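Local coordinates for pirin-like protein YhaK (Escherichia coli, PDB 2VEC), which is a cytosolic, redox-sensitive bicupin of the pirin family that has a reactive cysteine and lacks quercetin 2,3-dioxygenase activity, at residues 80-83 with 84-87. Sequence-based numbering, arbitrary orientation.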
# COMPACT_ATOMS: atom_id res chain seq x y z
N ARG A 80 14.82 4.71 12.74
CA ARG A 80 13.72 5.39 13.41
C ARG A 80 12.79 4.39 14.10
O ARG A 80 12.68 3.23 13.69
CB ARG A 80 12.92 6.25 12.41
CG ARG A 80 12.17 5.46 11.31
CD ARG A 80 11.00 6.24 10.72
NE ARG A 80 10.02 6.57 11.76
CZ ARG A 80 9.11 7.53 11.67
NH1 ARG A 80 9.03 8.25 10.57
NH2 ARG A 80 8.28 7.76 12.70
N THR A 81 12.14 4.87 15.15
CA THR A 81 11.10 4.10 15.79
C THR A 81 9.79 4.46 15.09
O THR A 81 9.72 5.43 14.35
CB THR A 81 11.01 4.38 17.31
OG1 THR A 81 10.58 5.73 17.53
CG2 THR A 81 12.36 4.13 18.01
N TYR A 82 8.76 3.64 15.31
CA TYR A 82 7.46 3.88 14.71
C TYR A 82 6.40 3.96 15.82
O TYR A 82 6.54 3.30 16.85
CB TYR A 82 7.11 2.75 13.73
CG TYR A 82 7.89 2.79 12.44
CD1 TYR A 82 7.66 3.79 11.50
CD2 TYR A 82 8.84 1.82 12.14
CE1 TYR A 82 8.36 3.84 10.31
CE2 TYR A 82 9.56 1.85 10.93
CZ TYR A 82 9.30 2.86 10.03
OH TYR A 82 9.99 2.91 8.84
N PRO A 83 5.36 4.79 15.61
CA PRO A 83 4.31 4.99 16.62
C PRO A 83 3.13 4.00 16.58
O PRO A 83 2.04 4.39 16.12
CB PRO A 83 3.80 6.39 16.27
CG PRO A 83 3.91 6.44 14.77
CD PRO A 83 5.13 5.63 14.41
N LYS A 84 3.29 2.76 17.05
CA LYS A 84 2.17 1.76 17.11
C LYS A 84 1.49 1.57 15.74
O LYS A 84 0.27 1.65 15.61
CB LYS A 84 1.12 2.07 18.19
CG LYS A 84 1.62 1.81 19.63
CD LYS A 84 0.56 2.07 20.71
CE LYS A 84 1.22 1.94 22.10
NZ LYS A 84 0.35 2.25 23.28
N VAL A 85 2.31 1.31 14.74
CA VAL A 85 1.84 1.07 13.38
C VAL A 85 2.69 -0.04 12.78
O VAL A 85 3.85 -0.22 13.16
CB VAL A 85 1.98 2.32 12.46
CG1 VAL A 85 0.97 3.42 12.87
CG2 VAL A 85 3.45 2.86 12.43
N ASP A 86 2.09 -0.79 11.86
CA ASP A 86 2.83 -1.73 11.04
C ASP A 86 3.06 -1.11 9.70
O ASP A 86 2.26 -0.27 9.26
CB ASP A 86 2.05 -3.02 10.88
CG ASP A 86 1.95 -3.78 12.21
OD1 ASP A 86 2.84 -3.60 13.08
OD2 ASP A 86 1.00 -4.57 12.37
N ILE A 87 4.13 -1.54 9.05
CA ILE A 87 4.61 -0.86 7.84
C ILE A 87 4.53 -1.84 6.70
O ILE A 87 5.08 -2.94 6.78
CB ILE A 87 6.10 -0.43 8.02
CG1 ILE A 87 6.30 0.46 9.27
CG2 ILE A 87 6.67 0.23 6.76
CD1 ILE A 87 5.43 1.68 9.33
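Y82 and I87 meet through a CH-pi contact that bridges the turn between them, an example of how a ring in a loop can pack on an aliphatic side chain a few residues further along. I87 CG1 stands 3.8 Å from the centroid of the Y82 ring, only 8° off the ring normal, while I87 CD1 rests over the same face nearer one side, 3.8 Å from Y82 CD1. The two side chains cross at about a right angle. The Y82 ring reaches this position with CG beside its own backbone N and anti to the carbonyl carbon (chi1 -73°), and W141 of strand 135-143 packs against it edge-to-face.

Apolar packing continues closer to the bend. One methyl of V85, CG2, is shared by two neighbours, lying 3.9 Å from Y82 CB and 3.8 Å from P83 CD.

Polar contacts are fewer and more local. At the bend K84 N gives a weak, bent hydrogen bond to Y82 O (3.3 Å, 133°) across P83, and the positive phi of K84, in the left-handed region, goes with the change of chain direction. Upstream, R80 NE (2.8 Å) and NH2 both donate to T81 O, which lies in the guanidinium plane.

The packing among Y82, P83, V85 and I87 lays the connection against the start of strand 85-93, where the chain passes from the four-stranded to the six-stranded sheet of a cupin beta-sandwich.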